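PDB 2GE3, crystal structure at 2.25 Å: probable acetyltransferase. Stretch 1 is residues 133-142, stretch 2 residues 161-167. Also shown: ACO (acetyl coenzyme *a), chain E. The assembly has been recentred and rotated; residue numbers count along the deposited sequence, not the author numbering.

Stretch 1 (133-142) AIALYEKIGF
Stretch 2 (161-167) SLNMAII

Residues 133-140 form the last turns of a helix that begins earlier in the chain, and residues 161-167 are an extended strand. The two elements run in nearly the same direction, their axes inclined by 22° and 9.9 Å apart at closest approach. In register, Ile134 lies across from Leu162 (CA to CA 8.8 Å), but the chains draw together beyond the helix, where the CA atoms of Phe142 and Ile166 are 4.8 Å apart. No hydrogen bond crosses the contact; 448 Å² is buried, mainly by apolar packing around Met164, Phe142 and Ile166.

Met164, present as selenomethionine, covers the most surface. Its CA-to-CB bond points toward the helix, and its chi angles of -57°, -173° and 74° (m, t, p) carry the side chain to the helix and the residues just after it. SE lies 3.8 Å from Tyr137 CB and 5.3 Å from the centroid of the Tyr137 ring, an oblique sulfur-aromatic approach 73° off the ring normal. The terminal CE reaches Phe142, at 3.8 Å from Phe142 CB and 3.6 Å from Phe142 O, and touches Glu138 CG at 4.0 Å.

Phe142 (phi/psi -69/140, chi1 -78°, chi2 77°) sets its ring against the strand backbone, with CD2 3.6 Å from both Ala165 C and Ile166 N. The CA-to-CB bond of Ile166 points toward stretch 1, and the side chain, in the t, t rotamer (-155°, 162°), covers one face of this ring: its CB stands 4.1 Å from the ring centroid, only 12° off the normal, in a CH-pi contact, and its CG2 is 3.9 Å from Phe142 CE2. Ile166 CD1 extends to Gly141 O, 3.7 Å away.

The turn that delivers Phe142 is a Schellman motif. Gly141 adopts phi/psi 115/16, where a CB would jam against the preceding carbonyl oxygen, and the amides of Gly141 and Phe142 both bond back to Tyr137 O (N to O 3.2 and 3.0 Å, respectively). Toward the start of the stretches, Ile134 (m, t) meets Leu162 (m, t) through their CD1 atoms at 3.8 Å.

Tyr137 (chi1 -59°, chi2 -34°) also links this packing to the cofactor. While its CB rests on Met164 SE, its OH donates a hydrogen bond to the acetyl oxygen O of ACO at 3.2 Å, in keeping with a probable acetyltransferase. Two residues further on, Lys139 NZ donates a hydrogen bond to ACO O9A at 3.1 Å.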

# COMPACT_ATOMS: atom_id res chain seq x y z
N ALA A 133 -12.05 -6.51 -15.31
CA ALA A 133 -10.68 -6.55 -14.83
C ALA A 133 -10.54 -7.81 -14.05
O ALA A 133 -9.59 -8.51 -14.30
CB ALA A 133 -10.28 -5.30 -13.89
N ILE A 134 -11.45 -8.11 -13.11
CA ILE A 134 -11.35 -9.37 -12.39
C ILE A 134 -11.20 -10.64 -13.31
O ILE A 134 -10.30 -11.45 -13.07
CB ILE A 134 -12.49 -9.54 -11.37
CG1 ILE A 134 -12.36 -8.50 -10.24
CG2 ILE A 134 -12.48 -10.95 -10.75
CD1 ILE A 134 -13.72 -8.23 -9.67
N ALA A 135 -12.09 -10.81 -14.29
CA ALA A 135 -12.04 -11.94 -15.23
C ALA A 135 -10.74 -12.00 -15.97
O ALA A 135 -10.24 -13.11 -16.22
CB ALA A 135 -13.19 -11.86 -16.27
N LEU A 136 -10.21 -10.84 -16.36
CA LEU A 136 -8.88 -10.84 -17.01
C LEU A 136 -7.79 -11.24 -16.02
O LEU A 136 -6.93 -12.06 -16.34
CB LEU A 136 -8.53 -9.47 -17.64
CG LEU A 136 -7.06 -9.39 -18.16
CD1 LEU A 136 -6.87 -10.38 -19.26
CD2 LEU A 136 -6.54 -8.02 -18.60
N TYR A 137 -7.81 -10.69 -14.82
CA TYR A 137 -6.80 -11.12 -13.83
C TYR A 137 -6.87 -12.61 -13.50
O TYR A 137 -5.86 -13.25 -13.41
CB TYR A 137 -6.91 -10.31 -12.54
CG TYR A 137 -6.74 -8.86 -12.75
CD1 TYR A 137 -5.87 -8.38 -13.75
CD2 TYR A 137 -7.48 -7.91 -11.99
CE1 TYR A 137 -5.76 -6.96 -14.04
CE2 TYR A 137 -7.31 -6.51 -12.19
CZ TYR A 137 -6.45 -6.04 -13.21
OH TYR A 137 -6.30 -4.68 -13.40
N GLU A 138 -8.08 -13.16 -13.32
CA GLU A 138 -8.21 -14.63 -13.16
C GLU A 138 -7.61 -15.42 -14.34
O GLU A 138 -6.86 -16.34 -14.12
CB GLU A 138 -9.69 -15.04 -12.94
CG GLU A 138 -10.14 -14.47 -11.55
CD GLU A 138 -11.63 -14.64 -11.27
OE1 GLU A 138 -12.39 -14.93 -12.21
OE2 GLU A 138 -12.07 -14.44 -10.11
N LYS A 139 -7.92 -15.01 -15.57
CA LYS A 139 -7.48 -15.69 -16.75
C LYS A 139 -5.96 -15.68 -16.77
O LYS A 139 -5.36 -16.68 -17.06
CB LYS A 139 -8.01 -14.95 -17.98
CG LYS A 139 -7.61 -15.55 -19.24
CD LYS A 139 -7.47 -14.55 -20.34
CE LYS A 139 -8.71 -13.64 -20.50
NZ LYS A 139 -8.54 -12.84 -21.81
N ILE A 140 -5.34 -14.54 -16.50
CA ILE A 140 -3.87 -14.46 -16.54
C ILE A 140 -3.23 -15.34 -15.45
O ILE A 140 -2.11 -15.71 -15.61
CB ILE A 140 -3.41 -12.99 -16.34
CG1 ILE A 140 -3.88 -12.11 -17.52
CG2 ILE A 140 -1.89 -12.90 -16.18
CD1 ILE A 140 -3.49 -12.52 -18.90
N GLY A 141 -3.93 -15.65 -14.33
CA GLY A 141 -3.42 -16.53 -13.30
C GLY A 141 -3.19 -15.81 -11.94
O GLY A 141 -2.58 -16.38 -11.05
N PHE A 142 -3.76 -14.60 -11.72
CA PHE A 142 -3.75 -13.99 -10.38
C PHE A 142 -4.67 -14.81 -9.45
O PHE A 142 -5.65 -15.30 -9.89
CB PHE A 142 -4.18 -12.54 -10.38
CG PHE A 142 -3.10 -11.63 -10.86
CD1 PHE A 142 -2.80 -11.52 -12.23
CD2 PHE A 142 -2.38 -10.85 -9.94
CE1 PHE A 142 -1.81 -10.65 -12.67
CE2 PHE A 142 -1.36 -9.99 -10.38
CZ PHE A 142 -1.09 -9.85 -11.74
N SER A 161 -12.92 -3.66 -2.27
CA SER A 161 -11.77 -3.87 -3.15
C SER A 161 -11.33 -5.34 -2.95
O SER A 161 -11.44 -5.87 -1.87
CB SER A 161 -10.63 -2.92 -2.75
OG SER A 161 -9.87 -2.66 -3.89
N LEU A 162 -10.87 -5.98 -3.99
CA LEU A 162 -10.32 -7.34 -3.91
C LEU A 162 -8.87 -7.26 -4.10
O LEU A 162 -8.38 -6.62 -5.05
CB LEU A 162 -10.87 -8.24 -5.02
CG LEU A 162 -12.41 -8.35 -5.08
CD1 LEU A 162 -12.90 -9.34 -6.16
CD2 LEU A 162 -13.09 -8.66 -3.71
N ASN A 163 -8.17 -7.96 -3.24
CA ASN A 163 -6.69 -8.07 -3.39
C ASN A 163 -6.34 -9.33 -4.07
O ASN A 163 -6.87 -10.36 -3.72
CB ASN A 163 -6.00 -8.09 -2.02
CG ASN A 163 -6.15 -6.77 -1.35
OD1 ASN A 163 -5.79 -5.81 -1.94
ND2 ASN A 163 -6.81 -6.71 -0.18
N MSE A 164 -5.41 -9.27 -4.98
CA MSE A 164 -5.07 -10.45 -5.77
C MSE A 164 -3.57 -10.38 -5.93
O MSE A 164 -3.01 -9.30 -5.83
CB MSE A 164 -5.77 -10.40 -7.12
CG MSE A 164 -7.39 -10.28 -6.99
SE MSE A 164 -8.03 -10.46 -8.87
CE MSE A 164 -7.71 -12.47 -9.08
N ALA A 165 -2.94 -11.51 -6.19
CA ALA A 165 -1.51 -11.57 -6.39
C ALA A 165 -1.07 -12.78 -7.26
O ALA A 165 -1.76 -13.83 -7.34
CB ALA A 165 -0.78 -11.56 -5.06
N ILE A 166 0.07 -12.61 -7.91
CA ILE A 166 0.72 -13.72 -8.61
C ILE A 166 2.11 -13.92 -8.07
O ILE A 166 2.78 -12.96 -7.74
CB ILE A 166 0.69 -13.50 -10.18
CG1 ILE A 166 0.78 -14.81 -10.96
CG2 ILE A 166 1.70 -12.40 -10.59
CD1 ILE A 166 0.28 -14.63 -12.51
N ILE A 167 2.55 -15.18 -7.95
CA ILE A 167 3.90 -15.48 -7.47
C ILE A 167 4.62 -16.22 -8.61
O ILE A 167 4.06 -17.19 -9.16
CB ILE A 167 3.98 -16.21 -6.10
CG1 ILE A 167 3.79 -15.24 -4.93
CG2 ILE A 167 5.36 -16.94 -5.87
CD1 ILE A 167 2.81 -15.70 -4.14
N1A ACO E . -17.87 -9.63 -16.92
C2A ACO E . -17.18 -10.77 -16.90
N3A ACO E . -16.18 -10.99 -17.78
C4A ACO E . -15.88 -10.07 -18.73
C5A ACO E . -16.57 -8.81 -18.79
C6A ACO E . -17.63 -8.62 -17.81
N6A ACO E . -18.30 -7.40 -17.86
N7A ACO E . -16.09 -8.10 -19.88
C8A ACO E . -15.10 -8.80 -20.45
N9A ACO E . -15.01 -9.98 -19.78
C1B ACO E . -14.04 -11.00 -20.07
C2B ACO E . -13.77 -11.27 -21.54
O2B ACO E . -14.66 -12.34 -21.90
C3B ACO E . -12.29 -11.67 -21.37
O3B ACO E . -12.23 -12.96 -20.75
P3B ACO E . -12.23 -14.41 -21.52
O7A ACO E . -13.55 -14.70 -22.21
O8A ACO E . -12.06 -15.25 -20.25
O9A ACO E . -11.20 -14.26 -22.59
C4B ACO E . -11.71 -10.74 -20.31
O4B ACO E . -12.83 -10.44 -19.47
C5B ACO E . -11.20 -9.41 -20.92
O5B ACO E . -9.95 -9.67 -21.55
P1A ACO E . -9.18 -8.66 -22.44
O1A ACO E . -7.80 -9.20 -22.43
O2A ACO E . -10.12 -8.62 -23.63
O3A ACO E . -9.29 -7.32 -21.52
P2A ACO E . -9.13 -5.81 -21.90
O4A ACO E . -8.37 -5.48 -23.14
O5A ACO E . -10.54 -5.28 -21.80
O6A ACO E . -8.23 -5.28 -20.62
CBP ACO E . -8.83 -4.03 -18.61
CCP ACO E . -8.79 -5.41 -19.30
CDP ACO E . -9.60 -4.22 -17.26
CEP ACO E . -7.43 -3.48 -18.38
CAP ACO E . -9.50 -2.91 -19.51
OAP ACO E . -10.80 -3.38 -19.78
C9P ACO E . -9.66 -1.52 -18.97
O9P ACO E . -8.76 -0.69 -19.16
N8P ACO E . -10.79 -1.19 -18.31
C7P ACO E . -10.88 0.15 -17.69
C6P ACO E . -9.79 0.43 -16.67
C5P ACO E . -9.49 -0.63 -15.64
O5P ACO E . -10.36 -1.34 -15.13
N4P ACO E . -8.21 -0.72 -15.25
C3P ACO E . -7.73 -1.88 -14.53
C2P ACO E . -8.34 -1.90 -13.15
S1P ACO E . -7.70 -0.56 -12.18
C ACO E . -7.91 -1.73 -11.00
O ACO E . -7.91 -2.88 -11.34
CH3 ACO E . -7.98 -1.21 -9.58